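Local coordinates for fimbrium subunit Fim1C (Bacteroides vulgatus, PDB 4QB7), which probably forms part of the tip of fimbriae, the filamentous cell-surface appendages that mediate adhesion and biofilm formation, at residues Ala38-Ile42 with Phe93-Tyr99; Tyr269-Val273 with Thr318-Gly322; Gln242-Lys247 with Asp292-Lys296. All coordinates share one frame; numbering follows the deposited sequence.

Contact 1: Ala38-Ile42 with Phe93-Tyr99; sequences AGFGI and FFAYAPY. With SO4 (sulfate ion), chain P.
G41 and Y96 are joined by two reciprocal backbone hydrogen bonds, a hydrogen-bonded pair of the antiparallel strands 40-47 and 90-97, neighbours in the mixed sheet. G41 N gives a nearly straight bond to Y96 O at 3.1 Å (169° at the hydrogen), and Y96 N returns one to G41 O at 3.1 Å. I42 and A95 form a non-hydrogen-bonded pair, where A95 CA lies 3.2 Å from G41 O as a CA-H...O contact. Beyond the cis peptide before P98 the pairing frays, Y99 N reaching G39 O only in a weak bond.

Glycine suits position 41 because the Y96 ring lies over the backbone: with CG set between backbone N and carbonyl carbon (chi1 77°), the ring swings back until CE1 is 3.8 Å from G41 CA, where a beta-carbon would collide. The hydroxyl of Y96 is taken up by N66 and by the backbone N of E100. Y99 presents a ring edge to the same glycine, CD1 3.7 Å from G41 CA, while H68 stacks on the ring and the phenol oxygen is hydrogen-bonded to a sulfate, probably from the crystallisation liquor. A serine in place of Y99 would probably leave H68 without its stacking partner and open a gap beside G41.

On the sheet face that carries I42 and A95 the side-chain packing is apolar. F40 CB meets A97 CB at 3.9 Å, its ring runs past A95, and F162 and F164 of strand 159-178 lie edge-to-face with that ring; I42 CG2 touches the rim of the F93 ring at 3.8 Å. The chemistry thus divides by face: apolar side chains, two phenylalanines and an isoleucine beside two alanines, bury one side, whereas tyrosines shield the glycine on the other and offer hydroxyls.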
loop_
_atom_site.group_PDB
_atom_site.type_symbol
_atom_site.label_atom_id
_atom_site.label_comp_id
_atom_site.label_asym_id
_atom_site.label_seq_id
_atom_site.Cartn_x
_atom_site.Cartn_y
_atom_site.Cartn_z
ATOM N N ALA A 38 3.414 13.684 -8.634
ATOM C CA ALA A 38 2.395 14.719 -8.515
ATOM C C ALA A 38 2.481 15.643 -7.270
ATOM O O ALA A 38 1.634 16.520 -7.107
ATOM C CB ALA A 38 1.036 14.031 -8.530
ATOM N N GLY A 39 3.459 15.433 -6.401
ATOM C CA GLY A 39 3.553 16.186 -5.159
ATOM C C GLY A 39 2.468 15.728 -4.207
ATOM O O GLY A 39 2.015 14.587 -4.282
ATOM N N PHE A 40 1.995 16.612 -3.345
ATOM C CA PHE A 40 0.964 16.254 -2.369
ATOM C C PHE A 40 -0.083 17.359 -2.249
ATOM O O PHE A 40 0.085 18.430 -2.834
ATOM C CB PHE A 40 1.622 15.942 -0.998
ATOM C CG PHE A 40 2.414 17.061 -0.347
ATOM C CD1 PHE A 40 3.750 17.282 -0.685
ATOM C CD2 PHE A 40 1.848 17.842 0.653
ATOM C CE1 PHE A 40 4.487 18.291 -0.071
ATOM C CE2 PHE A 40 2.592 18.858 1.267
ATOM C CZ PHE A 40 3.912 19.066 0.907
ATOM N N GLY A 41 -1.163 17.065 -1.530
ATOM C CA GLY A 41 -2.258 17.996 -1.281
ATOM C C GLY A 41 -2.405 18.327 0.194
ATOM O O GLY A 41 -2.285 17.438 1.041
ATOM N N ILE A 42 -2.655 19.607 0.511
ATOM C CA ILE A 42 -2.777 20.112 1.881
ATOM C C ILE A 42 -4.180 20.594 2.192
ATOM O O ILE A 42 -4.796 21.272 1.373
ATOM C CB ILE A 42 -1.783 21.293 2.133
ATOM C CG1 ILE A 42 -0.360 20.985 1.634
ATOM C CG2 ILE A 42 -1.790 21.743 3.608
ATOM C CD1 ILE A 42 0.579 22.213 1.583
ATOM N N PHE A 93 -2.908 21.661 9.969
ATOM C CA PHE A 93 -2.643 21.082 8.668
ATOM C C PHE A 93 -2.845 19.581 8.681
ATOM O O PHE A 93 -2.708 18.926 9.718
ATOM C CB PHE A 93 -1.205 21.428 8.220
ATOM C CG PHE A 93 -0.925 22.912 8.109
ATOM C CD1 PHE A 93 -0.520 23.647 9.220
ATOM C CD2 PHE A 93 -1.070 23.577 6.894
ATOM C CE1 PHE A 93 -0.292 25.026 9.122
ATOM C CE2 PHE A 93 -0.837 24.952 6.797
ATOM C CZ PHE A 93 -0.431 25.666 7.908
ATOM N N PHE A 94 -3.210 19.059 7.500
ATOM C CA PHE A 94 -3.334 17.652 7.110
ATOM C C PHE A 94 -2.806 17.554 5.691
ATOM O O PHE A 94 -2.860 18.541 4.950
ATOM C CB PHE A 94 -4.789 17.135 7.203
ATOM C CG PHE A 94 -5.403 17.256 8.571
ATOM C CD1 PHE A 94 -5.170 16.289 9.545
ATOM C CD2 PHE A 94 -6.208 18.344 8.894
ATOM C CE1 PHE A 94 -5.737 16.412 10.817
ATOM C CE2 PHE A 94 -6.788 18.456 10.163
ATOM C CZ PHE A 94 -6.529 17.502 11.119
ATOM N N ALA A 95 -2.315 16.389 5.297
ATOM C CA ALA A 95 -1.802 16.209 3.946
ATOM C C ALA A 95 -1.967 14.763 3.516
ATOM O O ALA A 95 -2.023 13.882 4.372
ATOM C CB ALA A 95 -0.339 16.614 3.881
ATOM N N TYR A 96 -2.041 14.527 2.199
ATOM C CA TYR A 96 -2.116 13.188 1.597
ATOM C C TYR A 96 -1.292 13.189 0.293
ATOM O O TYR A 96 -0.980 14.245 -0.271
ATOM C CB TYR A 96 -3.595 12.752 1.332
ATOM C CG TYR A 96 -4.191 13.420 0.114
ATOM C CD1 TYR A 96 -4.659 14.729 0.175
ATOM C CD2 TYR A 96 -4.167 12.792 -1.134
ATOM C CE1 TYR A 96 -5.079 15.402 -0.969
ATOM C CE2 TYR A 96 -4.556 13.468 -2.291
ATOM C CZ TYR A 96 -5.007 14.775 -2.199
ATOM O OH TYR A 96 -5.439 15.440 -3.317
ATOM N N ALA A 97 -0.976 12.005 -0.196
ATOM C CA ALA A 97 -0.261 11.839 -1.461
ATOM C C ALA A 97 -0.540 10.444 -2.016
ATOM O O ALA A 97 -0.844 9.533 -1.235
ATOM C CB ALA A 97 1.232 12.093 -1.310
ATOM N N PRO A 98 -0.519 10.269 -3.365
ATOM C CA PRO A 98 -0.203 11.268 -4.412
ATOM C C PRO A 98 -1.360 12.244 -4.570
ATOM O O PRO A 98 -2.490 11.896 -4.246
ATOM C CB PRO A 98 0.020 10.396 -5.656
ATOM C CG PRO A 98 -0.857 9.214 -5.431
ATOM C CD PRO A 98 -0.806 8.949 -3.958
ATOM N N TYR A 99 -1.081 13.464 -5.028
ATOM C CA TYR A 99 -2.110 14.486 -5.196
ATOM C C TYR A 99 -3.205 14.080 -6.207
ATOM O O TYR A 99 -2.902 13.529 -7.259
ATOM C CB TYR A 99 -1.448 15.782 -5.630
ATOM C CG TYR A 99 -2.404 16.909 -5.939
ATOM C CD1 TYR A 99 -2.934 17.699 -4.922
ATOM C CD2 TYR A 99 -2.715 17.245 -7.257
ATOM C CE1 TYR A 99 -3.815 18.739 -5.203
ATOM C CE2 TYR A 99 -3.555 18.314 -7.550
ATOM C CZ TYR A 99 -4.118 19.047 -6.519
ATOM O OH TYR A 99 -4.946 20.104 -6.806
HETATM S S SO4 P . -4.749 21.499 -9.921
HETATM O O1 SO4 P . -5.775 21.218 -8.914
HETATM O O2 SO4 P . -3.707 22.413 -9.386
HETATM O O3 SO4 P . -4.101 20.262 -10.359
HETATM O O4 SO4 P . -5.424 22.100 -11.073
#

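Contact 2: Tyr269-Val273 with Thr318-Gly322; sequences YFIPV and TFKKG
F270 and F319 meet in the close-packed part of this contact, where CE2 of the F319 ring comes over one face of the F270 ring, 3.6 Å from its CD2. The rings meet obliquely, planes inclined at 31° and centroids 5.2 Å apart. For F270, CG stands beside the backbone N and anti to the carbonyl carbon (chi1 -74°), which turns the ring toward the incoming phenylalanine. V273 adds an aliphatic wall as its CG2 crosses to F319 CB at 3.9 Å. L202, L285, I171 and Y327 press on F319 from elsewhere in the fold, a setting in which a large apolar ring is at home.

One backbone hydrogen bond crosses between the segments, V273 N to F319 O at 2.9 Å. F319 offers that carbonyl from a left-handed backbone conformation, which bends the loop here. The contact thereby joins the chain just past the end of strand 259-270 to the loop that leads into strand 323-331; both strands pair with the long strand 159-178, the first antiparallel and the second parallel, in the mixed sheet of this transthyretin-clan, fimbrillin-like fold.

The tight packing continues at P272, which has no N-H to satisfy and lays its ring alongside K321, CG being 3.7 Å from K321 CB, while its CB sits 3.5 Å from K321 N. W215 touches both of these residues. Lysine fits at 321 because only its first carbons pack against the proline, while the chain runs on past it and carries the ammonium group to a salt bridge with D213. The looser side is left to K320, whose CB points away from 269-273; it lies on the partly exposed margin, where a long charged chain can reach toward solvent.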
loop_
_atom_site.group_PDB
_atom_site.type_symbol
_atom_site.label_atom_id
_atom_site.label_comp_id
_atom_site.label_asym_id
_atom_site.label_seq_id
_atom_site.Cartn_x
_atom_site.Cartn_y
_atom_site.Cartn_z
ATOM N N TYR A 269 -0.337 -3.018 -2.829
ATOM C CA TYR A 269 -0.777 -2.083 -1.776
ATOM C C TYR A 269 -2.264 -2.153 -1.639
ATOM O O TYR A 269 -2.990 -1.675 -2.513
ATOM C CB TYR A 269 -0.337 -0.625 -2.072
ATOM C CG TYR A 269 1.089 -0.491 -2.546
ATOM C CD1 TYR A 269 2.153 -0.649 -1.666
ATOM C CD2 TYR A 269 1.378 -0.225 -3.880
ATOM C CE1 TYR A 269 3.475 -0.539 -2.098
ATOM C CE2 TYR A 269 2.701 -0.086 -4.321
ATOM C CZ TYR A 269 3.744 -0.258 -3.426
ATOM O OH TYR A 269 5.043 -0.184 -3.848
ATOM N N PHE A 270 -2.726 -2.729 -0.533
ATOM C CA PHE A 270 -4.159 -2.928 -0.285
ATOM C C PHE A 270 -4.678 -2.117 0.885
ATOM O O PHE A 270 -3.892 -1.801 1.775
ATOM C CB PHE A 270 -4.406 -4.421 0.040
ATOM C CG PHE A 270 -4.330 -5.374 -1.125
ATOM C CD1 PHE A 270 -5.409 -5.530 -1.986
ATOM C CD2 PHE A 270 -3.188 -6.126 -1.355
ATOM C CE1 PHE A 270 -5.333 -6.408 -3.072
ATOM C CE2 PHE A 270 -3.130 -7.034 -2.419
ATOM C CZ PHE A 270 -4.201 -7.164 -3.272
ATOM N N ILE A 271 -6.028 -1.860 0.923
ATOM C CA ILE A 271 -6.723 -1.302 2.082
ATOM C C ILE A 271 -6.521 -2.397 3.163
ATOM O O ILE A 271 -6.730 -3.592 2.869
ATOM C CB ILE A 271 -8.206 -0.944 1.805
ATOM C CG1 ILE A 271 -8.329 0.149 0.729
ATOM C CG2 ILE A 271 -8.903 -0.502 3.089
ATOM C CD1 ILE A 271 -9.638 0.245 0.090
ATOM N N PRO A 272 -5.970 -2.043 4.350
ATOM C CA PRO A 272 -5.663 -3.084 5.346
ATOM C C PRO A 272 -6.906 -3.780 5.905
ATOM O O PRO A 272 -8.037 -3.291 5.738
ATOM C CB PRO A 272 -4.914 -2.304 6.438
ATOM C CG PRO A 272 -5.417 -0.929 6.322
ATOM C CD PRO A 272 -5.642 -0.694 4.864
ATOM N N VAL A 273 -6.702 -4.928 6.554
ATOM C CA VAL A 273 -7.802 -5.655 7.197
ATOM C C VAL A 273 -7.734 -5.299 8.692
ATOM O O VAL A 273 -6.665 -5.407 9.298
ATOM C CB VAL A 273 -7.767 -7.195 6.936
ATOM C CG1 VAL A 273 -8.883 -7.895 7.684
ATOM C CG2 VAL A 273 -7.878 -7.500 5.446
ATOM N N THR A 318 -2.675 -10.704 9.549
ATOM C CA THR A 318 -1.994 -10.359 8.302
ATOM C C THR A 318 -2.814 -9.268 7.602
ATOM O O THR A 318 -3.990 -9.070 7.929
ATOM C CB THR A 318 -1.726 -11.596 7.431
ATOM O OG1 THR A 318 -0.638 -11.304 6.557
ATOM C CG2 THR A 318 -2.923 -12.038 6.635
ATOM N N PHE A 319 -2.189 -8.592 6.618
ATOM C CA PHE A 319 -2.713 -7.441 5.890
ATOM C C PHE A 319 -2.907 -6.284 6.916
ATOM O O PHE A 319 -3.938 -5.602 6.932
ATOM C CB PHE A 319 -3.980 -7.787 5.085
ATOM C CG PHE A 319 -3.776 -8.253 3.661
ATOM C CD1 PHE A 319 -2.927 -9.320 3.371
ATOM C CD2 PHE A 319 -4.533 -7.718 2.621
ATOM C CE1 PHE A 319 -2.831 -9.834 2.058
ATOM C CE2 PHE A 319 -4.431 -8.229 1.310
ATOM C CZ PHE A 319 -3.571 -9.272 1.037
ATOM N N LYS A 320 -1.885 -6.087 7.783
ATOM C CA LYS A 320 -1.855 -5.056 8.828
ATOM C C LYS A 320 -1.519 -3.681 8.252
ATOM O O LYS A 320 -0.579 -3.554 7.452
ATOM C CB LYS A 320 -0.808 -5.394 9.903
ATOM C CG LYS A 320 -1.133 -6.550 10.818
ATOM C CD LYS A 320 0.059 -6.876 11.726
ATOM C CE LYS A 320 -0.419 -7.150 13.127
ATOM N NZ LYS A 320 0.590 -7.882 13.929
ATOM N N LYS A 321 -2.251 -2.647 8.693
ATOM C CA LYS A 321 -1.986 -1.254 8.306
ATOM C C LYS A 321 -0.564 -0.860 8.679
ATOM O O LYS A 321 -0.113 -1.154 9.789
ATOM C CB LYS A 321 -2.982 -0.335 9.017
ATOM C CG LYS A 321 -2.957 1.100 8.581
ATOM C CD LYS A 321 -4.125 1.854 9.220
ATOM C CE LYS A 321 -3.974 3.359 9.154
ATOM N NZ LYS A 321 -2.804 3.816 9.923
ATOM N N GLY A 322 0.132 -0.229 7.746
ATOM C CA GLY A 322 1.486 0.254 7.961
ATOM C C GLY A 322 2.547 -0.812 8.134
ATOM O O GLY A 322 3.626 -0.520 8.665
#

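Contact 3: Gln242-Lys247 with Asp292-Lys296; sequences QWGYNK and DIVTK. With SO4 (sulfate ion), chain C; SO4 (sulfate ion), chain F.
D292 OD2 accepts a hydrogen bond from the Y245 hydroxyl at 2.7 Å, the shortest polar link between the turn and strand 286-296. The carboxylate receives it on its anti lone pair, with its plane 79° from that of the phenol ring, and OD1 is held separately by T306 OG1. Tyrosine suits the place because the ring must span the distance to the strand: CG anti to the backbone N (chi1 179°) sends it straight across. On the way V294 CG2 lies over one ring face, 3.9 Å from the centroid, in a CH-pi contact, and F189 of strand 186-196 stacks on the ring.

The turn from Q242 to Y245 is of type I', with W243 in a left-handed conformation and G244 at backbone angles where a beta-carbon would jam against the preceding carbonyl. It throws the W243 indole over the end of the strand. K296 lies across the indole at about a right angle, its CB 3.7 Å from the centroid of the six-membered ring and its CD 3.4 Å from NE1, while Q242 NE2 sits over the opposite face. V294 O meets the indole at its edge, and V294 CG1 fills the angle between the two aromatic side chains at 3.8 Å from W243 CE3.

Sulfates, probably from the crystallisation liquor, accept hydrogen bonds from N246 N and from K247 NZ. The methylenes of K296, not its charge, cover the indole; the one directional bond, from Y245 to a carboxylate whose other oxygen is already engaged, is likely to fix how the turn lies on the sheet.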
loop_
_atom_site.group_PDB
_atom_site.type_symbol
_atom_site.label_atom_id
_atom_site.label_comp_id
_atom_site.label_asym_id
_atom_site.label_seq_id
_atom_site.Cartn_x
_atom_site.Cartn_y
_atom_site.Cartn_z
ATOM N N GLN A 242 14.270 -25.956 -19.974
ATOM C CA GLN A 242 14.822 -26.949 -19.085
ATOM C C GLN A 242 14.306 -28.305 -19.459
ATOM O O GLN A 242 13.171 -28.617 -19.128
ATOM C CB GLN A 242 14.387 -26.588 -17.631
ATOM C CG GLN A 242 15.259 -27.188 -16.507
ATOM C CD GLN A 242 16.605 -26.530 -16.450
ATOM O OE1 GLN A 242 16.724 -25.322 -16.165
ATOM N NE2 GLN A 242 17.631 -27.282 -16.811
ATOM N N TRP A 243 15.122 -29.123 -20.131
ATOM C CA TRP A 243 14.787 -30.503 -20.522
ATOM C C TRP A 243 13.439 -30.603 -21.243
ATOM O O TRP A 243 12.651 -31.479 -20.929
ATOM C CB TRP A 243 14.779 -31.440 -19.275
ATOM C CG TRP A 243 15.913 -31.246 -18.319
ATOM C CD1 TRP A 243 17.243 -31.228 -18.617
ATOM C CD2 TRP A 243 15.819 -31.096 -16.896
ATOM N NE1 TRP A 243 17.985 -31.039 -17.471
ATOM C CE2 TRP A 243 17.139 -30.982 -16.396
ATOM C CE3 TRP A 243 14.746 -31.057 -15.985
ATOM C CZ2 TRP A 243 17.413 -30.823 -15.035
ATOM C CZ3 TRP A 243 15.021 -30.904 -14.634
ATOM C CH2 TRP A 243 16.339 -30.769 -14.174
ATOM N N GLY A 244 13.179 -29.705 -22.184
ATOM C CA GLY A 244 11.915 -29.643 -22.914
ATOM C C GLY A 244 10.854 -28.766 -22.272
ATOM O O GLY A 244 9.893 -28.371 -22.935
ATOM N N TYR A 245 11.003 -28.459 -20.975
ATOM C CA TYR A 245 10.051 -27.614 -20.245
ATOM C C TYR A 245 10.268 -26.176 -20.672
ATOM O O TYR A 245 11.372 -25.673 -20.499
ATOM C CB TYR A 245 10.192 -27.797 -18.715
ATOM C CG TYR A 245 9.247 -26.928 -17.914
ATOM C CD1 TYR A 245 7.953 -27.356 -17.617
ATOM C CD2 TYR A 245 9.629 -25.657 -17.481
ATOM C CE1 TYR A 245 7.086 -26.565 -16.865
ATOM C CE2 TYR A 245 8.758 -24.849 -16.758
ATOM C CZ TYR A 245 7.500 -25.318 -16.430
ATOM O OH TYR A 245 6.668 -24.543 -15.674
ATOM N N ASN A 246 9.252 -25.523 -21.256
ATOM C CA ASN A 246 9.431 -24.163 -21.729
ATOM C C ASN A 246 8.238 -23.225 -21.444
ATOM O O ASN A 246 7.975 -22.271 -22.192
ATOM C CB ASN A 246 9.782 -24.155 -23.209
ATOM C CG ASN A 246 8.686 -24.523 -24.138
ATOM O OD1 ASN A 246 7.689 -25.140 -23.758
ATOM N ND2 ASN A 246 8.853 -24.130 -25.386
ATOM N N LYS A 247 7.621 -23.411 -20.302
ATOM C CA LYS A 247 6.524 -22.583 -19.820
ATOM C C LYS A 247 7.096 -21.295 -19.192
ATOM O O LYS A 247 8.131 -21.350 -18.536
ATOM C CB LYS A 247 5.724 -23.442 -18.800
ATOM C CG LYS A 247 4.449 -22.855 -18.253
ATOM C CD LYS A 247 3.252 -23.029 -19.151
ATOM C CE LYS A 247 2.102 -22.278 -18.528
ATOM N NZ LYS A 247 1.091 -21.878 -19.537
ATOM N N ASP A 292 4.799 -26.463 -11.284
ATOM C CA ASP A 292 5.233 -27.653 -12.019
ATOM C C ASP A 292 6.478 -28.220 -11.403
ATOM O O ASP A 292 7.407 -27.465 -11.118
ATOM C CB ASP A 292 5.499 -27.270 -13.489
ATOM C CG ASP A 292 4.278 -26.755 -14.240
ATOM O OD1 ASP A 292 3.146 -27.153 -13.883
ATOM O OD2 ASP A 292 4.459 -25.983 -15.215
ATOM N N ILE A 293 6.497 -29.537 -11.154
ATOM C CA ILE A 293 7.666 -30.264 -10.633
ATOM C C ILE A 293 8.214 -31.036 -11.813
ATOM O O ILE A 293 7.556 -31.949 -12.312
ATOM C CB ILE A 293 7.369 -31.136 -9.392
ATOM C CG1 ILE A 293 6.608 -30.309 -8.312
ATOM C CG2 ILE A 293 8.691 -31.755 -8.829
ATOM C CD1 ILE A 293 5.988 -31.149 -7.250
ATOM N N VAL A 294 9.350 -30.578 -12.342
ATOM C CA VAL A 294 9.942 -31.096 -13.580
ATOM C C VAL A 294 11.130 -31.966 -13.283
ATOM O O VAL A 294 12.093 -31.485 -12.704
ATOM C CB VAL A 294 10.339 -29.902 -14.501
ATOM C CG1 VAL A 294 10.973 -30.380 -15.805
ATOM C CG2 VAL A 294 9.145 -29.008 -14.771
ATOM N N THR A 295 11.062 -33.237 -13.689
ATOM C CA THR A 295 12.134 -34.225 -13.539
ATOM C C THR A 295 12.722 -34.551 -14.922
ATOM O O THR A 295 11.975 -34.840 -15.854
ATOM C CB THR A 295 11.646 -35.484 -12.803
ATOM O OG1 THR A 295 11.035 -35.125 -11.564
ATOM C CG2 THR A 295 12.759 -36.481 -12.544
ATOM N N LYS A 296 14.064 -34.537 -15.033
ATOM C CA LYS A 296 14.806 -34.843 -16.256
ATOM C C LYS A 296 14.630 -36.292 -16.702
ATOM O O LYS A 296 14.714 -37.208 -15.879
ATOM C CB LYS A 296 16.304 -34.559 -16.045
ATOM C CG LYS A 296 17.198 -34.893 -17.221
ATOM C CD LYS A 296 18.597 -34.381 -17.017
ATOM C CE LYS A 296 19.505 -34.797 -18.142
ATOM N NZ LYS A 296 20.806 -34.096 -18.079
HETATM S S SO4 C . 5.813 -27.666 -21.253
HETATM O O1 SO4 C . 5.973 -28.872 -20.405
HETATM O O2 SO4 C . 5.325 -26.586 -20.425
HETATM O O3 SO4 C . 7.152 -27.312 -21.722
HETATM O O4 SO4 C . 4.883 -27.938 -22.389
HETATM S S SO4 F . 3.258 -19.596 -21.159
HETATM O O1 SO4 F . 4.610 -20.063 -21.446
HETATM O O2 SO4 F . 3.122 -19.164 -19.748
HETATM O O3 SO4 F . 2.961 -18.453 -22.028
HETATM O O4 SO4 F . 2.279 -20.646 -21.406
#

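Followed from the N terminus, contact 1 closes first: residues 38-99 form a loop whose ends pair as neighbouring strands, complete before the others begin. Contacts 3 and 2 cross. Contact 3 opens at 242-247, contact 2 opens at 269-273, contact 3 closes at 292-296 and contact 2 at 318-322, so strand 259-270 lies inside the loop of contact 3, and strand 286-296 inside that of contact 2. Contacts 1 and 2 reach the same mixed sheet, their nearest atoms about 9 Å apart. Contact 3 belongs to a separate antiparallel sheet at the far end of the elongated molecule, its centre about 36 Å from that of contact 2 and 49 Å from that of contact 1.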